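Local coordinates for conserved domain protein (Porphyromonas gingivalis, PDB 3PNN), which is a putative glycosyltransferase with a Rossmann-like alpha/beta/alpha fold that probably transfers a sugar from an activated donor to form a glycosidic linkage, at residues A[49-60]-A[75-86]. Sequence-based numbering, arbitrary orientation. Where two conformers were deposited one is given.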
# COMPACT_ATOMS: atom_id res chain seq x y z
N GLY A 49 5.67 4.61 15.44
CA GLY A 49 5.43 5.65 16.42
C GLY A 49 4.16 6.46 16.25
O GLY A 49 3.69 7.10 17.20
N ARG A 50 3.60 6.46 15.05
CA ARG A 50 2.39 7.24 14.77
C ARG A 50 1.75 6.76 13.48
O ARG A 50 2.42 6.13 12.64
CB ARG A 50 2.73 8.73 14.65
CG ARG A 50 3.58 9.07 13.43
CD ARG A 50 4.33 10.39 13.61
NE ARG A 50 5.21 10.34 14.77
CZ ARG A 50 6.34 9.65 14.83
NH1 ARG A 50 6.77 8.93 13.78
NH2 ARG A 50 7.06 9.66 15.95
N LEU A 51 0.46 7.05 13.34
CA LEU A 51 -0.28 6.73 12.14
C LEU A 51 -0.69 8.00 11.40
O LEU A 51 -1.12 8.99 12.01
CB LEU A 51 -1.57 5.98 12.48
CG LEU A 51 -1.51 4.83 13.48
CD1 LEU A 51 -2.94 4.26 13.61
CD2 LEU A 51 -0.53 3.77 13.01
N VAL A 52 -0.57 7.96 10.08
CA VAL A 52 -1.16 8.99 9.24
C VAL A 52 -2.08 8.29 8.23
O VAL A 52 -1.67 7.33 7.57
CB VAL A 52 -0.07 9.81 8.49
CG1 VAL A 52 -0.72 10.78 7.49
CG2 VAL A 52 0.81 10.55 9.49
N PHE A 53 -3.32 8.77 8.13
CA PHE A 53 -4.27 8.26 7.13
C PHE A 53 -4.50 9.32 6.08
O PHE A 53 -4.82 10.46 6.42
CB PHE A 53 -5.63 7.93 7.78
CG PHE A 53 -5.55 6.85 8.83
CD1 PHE A 53 -5.67 5.51 8.46
CD2 PHE A 53 -5.35 7.17 10.16
CE1 PHE A 53 -5.60 4.50 9.43
CE2 PHE A 53 -5.28 6.17 11.14
CZ PHE A 53 -5.40 4.83 10.77
N VAL A 54 -4.36 8.96 4.81
CA VAL A 54 -4.89 9.85 3.77
C VAL A 54 -6.31 9.40 3.45
O VAL A 54 -6.55 8.24 3.11
CB VAL A 54 -4.01 9.89 2.51
CG1 VAL A 54 -3.75 8.49 1.96
CG2 VAL A 54 -4.63 10.82 1.45
N ILE A 55 -7.26 10.32 3.59
CA ILE A 55 -8.67 10.05 3.29
C ILE A 55 -9.18 11.18 2.40
O ILE A 55 -8.39 11.96 1.86
CB ILE A 55 -9.52 9.97 4.58
CG1 ILE A 55 -9.50 11.29 5.34
CG2 ILE A 55 -9.05 8.82 5.49
CD1 ILE A 55 -10.65 11.40 6.37
N ARG A 56 -10.50 11.28 2.23
CA ARG A 56 -11.08 12.43 1.54
C ARG A 56 -12.11 13.10 2.44
O ARG A 56 -12.67 12.47 3.33
CB ARG A 56 -11.68 12.02 0.19
CG ARG A 56 -10.69 11.22 -0.64
CD ARG A 56 -11.13 10.96 -2.09
NE ARG A 56 -10.12 10.13 -2.75
CZ ARG A 56 -10.39 9.03 -3.45
NH1 ARG A 56 -11.65 8.64 -3.65
NH2 ARG A 56 -9.39 8.33 -3.98
N HIS A 57 -12.36 14.39 2.22
CA HIS A 57 -13.29 15.13 3.07
C HIS A 57 -14.70 14.54 3.00
O HIS A 57 -15.44 14.60 3.98
CB HIS A 57 -13.34 16.61 2.67
CG HIS A 57 -12.12 17.38 3.06
ND1 HIS A 57 -11.81 17.66 4.37
CD2 HIS A 57 -11.13 17.93 2.31
CE1 HIS A 57 -10.68 18.35 4.42
NE2 HIS A 57 -10.25 18.52 3.18
N SER A 58 -15.06 13.95 1.86
CA SER A 58 -16.41 13.41 1.66
C SER A 58 -16.81 12.33 2.68
O SER A 58 -17.99 12.08 2.88
CB SER A 58 -16.58 12.87 0.24
OG SER A 58 -15.93 11.63 0.07
N PHE A 59 -15.83 11.69 3.31
CA PHE A 59 -16.16 10.70 4.34
C PHE A 59 -15.42 10.93 5.65
O PHE A 59 -15.26 10.03 6.46
CB PHE A 59 -15.99 9.25 3.83
CG PHE A 59 -14.59 8.91 3.38
CD1 PHE A 59 -13.71 8.27 4.23
CD2 PHE A 59 -14.17 9.17 2.08
CE1 PHE A 59 -12.43 7.92 3.82
CE2 PHE A 59 -12.89 8.83 1.66
CZ PHE A 59 -12.02 8.19 2.53
N GLU A 60 -14.99 12.17 5.87
CA GLU A 60 -14.21 12.49 7.05
C GLU A 60 -15.02 12.30 8.32
O GLU A 60 -14.53 11.74 9.30
CB GLU A 60 -13.70 13.93 6.96
CG GLU A 60 -13.05 14.44 8.21
CD GLU A 60 -12.70 15.92 8.11
OE1 GLU A 60 -13.07 16.55 7.09
OE2 GLU A 60 -12.06 16.45 9.04
N ILE A 75 -2.23 5.22 20.00
CA ILE A 75 -1.11 5.64 19.17
C ILE A 75 -1.53 6.98 18.55
O ILE A 75 -2.71 7.20 18.29
CB ILE A 75 -0.82 4.61 18.05
CG1 ILE A 75 0.39 5.05 17.21
CG2 ILE A 75 -2.04 4.40 17.14
CD1 ILE A 75 0.83 4.03 16.19
N PRO A 76 -0.56 7.90 18.36
CA PRO A 76 -0.91 9.18 17.72
C PRO A 76 -1.47 8.96 16.32
O PRO A 76 -0.98 8.09 15.59
CB PRO A 76 0.43 9.91 17.65
CG PRO A 76 1.25 9.31 18.76
CD PRO A 76 0.85 7.85 18.77
N VAL A 77 -2.49 9.73 15.95
CA VAL A 77 -3.10 9.59 14.63
C VAL A 77 -3.30 10.95 13.99
O VAL A 77 -3.58 11.91 14.68
CB VAL A 77 -4.46 8.87 14.68
CG1 VAL A 77 -4.31 7.47 15.27
CG2 VAL A 77 -5.47 9.67 15.48
N GLU A 78 -3.15 11.02 12.67
CA GLU A 78 -3.37 12.27 11.96
C GLU A 78 -4.04 11.97 10.62
O GLU A 78 -3.75 10.94 9.99
CB GLU A 78 -2.04 13.02 11.73
CG GLU A 78 -2.18 14.19 10.75
CD GLU A 78 -1.09 15.24 10.87
OE1 GLU A 78 -0.02 14.97 11.47
OE2 GLU A 78 -1.30 16.36 10.34
N LEU A 79 -4.94 12.86 10.20
CA LEU A 79 -5.58 12.78 8.89
C LEU A 79 -4.99 13.79 7.90
O LEU A 79 -4.75 14.94 8.25
CB LEU A 79 -7.08 13.03 8.99
CG LEU A 79 -7.87 12.11 9.91
CD1 LEU A 79 -9.35 12.50 9.91
CD2 LEU A 79 -7.68 10.66 9.48
N VAL A 80 -4.73 13.33 6.68
CA VAL A 80 -4.47 14.22 5.55
C VAL A 80 -5.48 13.91 4.46
O VAL A 80 -6.13 12.87 4.49
CB VAL A 80 -3.01 14.13 5.01
CG1 VAL A 80 -2.03 14.49 6.12
CG2 VAL A 80 -2.69 12.73 4.43
N PHE A 81 -5.65 14.84 3.52
CA PHE A 81 -6.78 14.75 2.59
C PHE A 81 -6.38 14.78 1.13
O PHE A 81 -5.69 15.69 0.68
CB PHE A 81 -7.77 15.89 2.88
CG PHE A 81 -8.33 15.84 4.27
CD1 PHE A 81 -9.48 15.12 4.53
CD2 PHE A 81 -7.67 16.47 5.32
CE1 PHE A 81 -9.99 15.03 5.83
CE2 PHE A 81 -8.17 16.40 6.61
CZ PHE A 81 -9.33 15.68 6.86
N GLN A 82 -6.84 13.79 0.37
CA GLN A 82 -6.59 13.76 -1.07
C GLN A 82 -7.76 14.40 -1.80
O GLN A 82 -8.86 13.85 -1.79
CB GLN A 82 -6.41 12.33 -1.57
CG GLN A 82 -6.15 12.25 -3.09
CD GLN A 82 -6.24 10.84 -3.66
OE1 GLN A 82 -7.05 10.02 -3.21
NE2 GLN A 82 -5.42 10.55 -4.67
N GLU A 83 -7.52 15.55 -2.42
CA GLU A 83 -8.54 16.21 -3.23
C GLU A 83 -8.04 16.45 -4.65
O GLU A 83 -6.83 16.56 -4.90
CB GLU A 83 -8.99 17.52 -2.58
CG GLU A 83 -9.46 17.40 -1.11
CD GLU A 83 -10.65 16.44 -0.91
OE1 GLU A 83 -11.49 16.30 -1.83
OE2 GLU A 83 -10.74 15.83 0.18
N LEU A 84 -8.97 16.52 -5.59
CA LEU A 84 -8.63 16.68 -7.00
C LEU A 84 -7.84 17.96 -7.29
O LEU A 84 -7.02 17.98 -8.21
CB LEU A 84 -9.90 16.65 -7.86
CG LEU A 84 -10.69 15.34 -7.91
CD1 LEU A 84 -12.09 15.58 -8.49
CD2 LEU A 84 -9.93 14.29 -8.71
N ASP A 85 -8.08 19.01 -6.52
CA ASP A 85 -7.47 20.31 -6.78
C ASP A 85 -6.14 20.51 -6.05
O ASP A 85 -5.55 21.59 -6.12
CB ASP A 85 -8.44 21.46 -6.47
CG ASP A 85 -8.78 21.56 -4.99
OD1 ASP A 85 -8.33 20.71 -4.20
OD2 ASP A 85 -9.50 22.51 -4.61
N ARG A 86 -5.67 19.49 -5.35
CA ARG A 86 -4.38 19.57 -4.67
C ARG A 86 -3.25 19.23 -5.62
O ARG A 86 -2.69 18.13 -5.60
CB ARG A 86 -4.36 18.67 -3.43
CG ARG A 86 -4.21 19.45 -2.13
CD ARG A 86 -5.37 19.23 -1.18
NE ARG A 86 -6.56 19.99 -1.53
CZ ARG A 86 -7.60 20.18 -0.72
NH1 ARG A 86 -8.64 20.89 -1.12
NH2 ARG A 86 -7.59 19.66 0.50
O HOH W 1 -13.89 14.81 -0.91
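H57 lies flat on F81 in an offset stack, ring centroids 3.9 Å apart and planes only 6° from parallel. The imidazole is steadied at its edge by E60: H57 ND1 donates to E60 OE1 (3.2 Å), meeting it from above the carboxylate plane; E60 CG and CD also brush the far end of the F81 ring, and E60 OE2 forms a salt bridge with R64. E83 bends at chi2 (-59°), which brings OE2 to the backbone N of H57 (3.0 Å, nearly straight at 171°), while a water joins its OE1 to S58 N. R56 and Q82 run side by side: R56 NE and NH2 both grip Q82 OE1 (3.1 and 3.0 Å); the oxygen lies in the guanidinium plane at its edge, but the amide is turned, and both nitrogens reach it from the same face. Q82 NE2 hydrogen-bonds to H105 ND1. Preceding these residues, strands 50-55 and 77-81 pair in parallel through six backbone bonds from L51 N–P76 O to Q82 N–I55 O. On one face L51, F53 and I55 meet V77, L79 and F81; I55 CD1 touches F81 CE1 at 3.7 Å. L51 crosses I75 at about a right angle, its CD2 tight on I75 CD1 (3.5 Å). On the other face V80 CG2 packs on V54 CB. In this beta-alpha-beta unit of the Rossmann-like fold, helix 60-71 covers I55 and L79 through F63, helix 35-46 meets L51, F53 and I75, and strand 7-11 flanks strand 50-55 on its other edge.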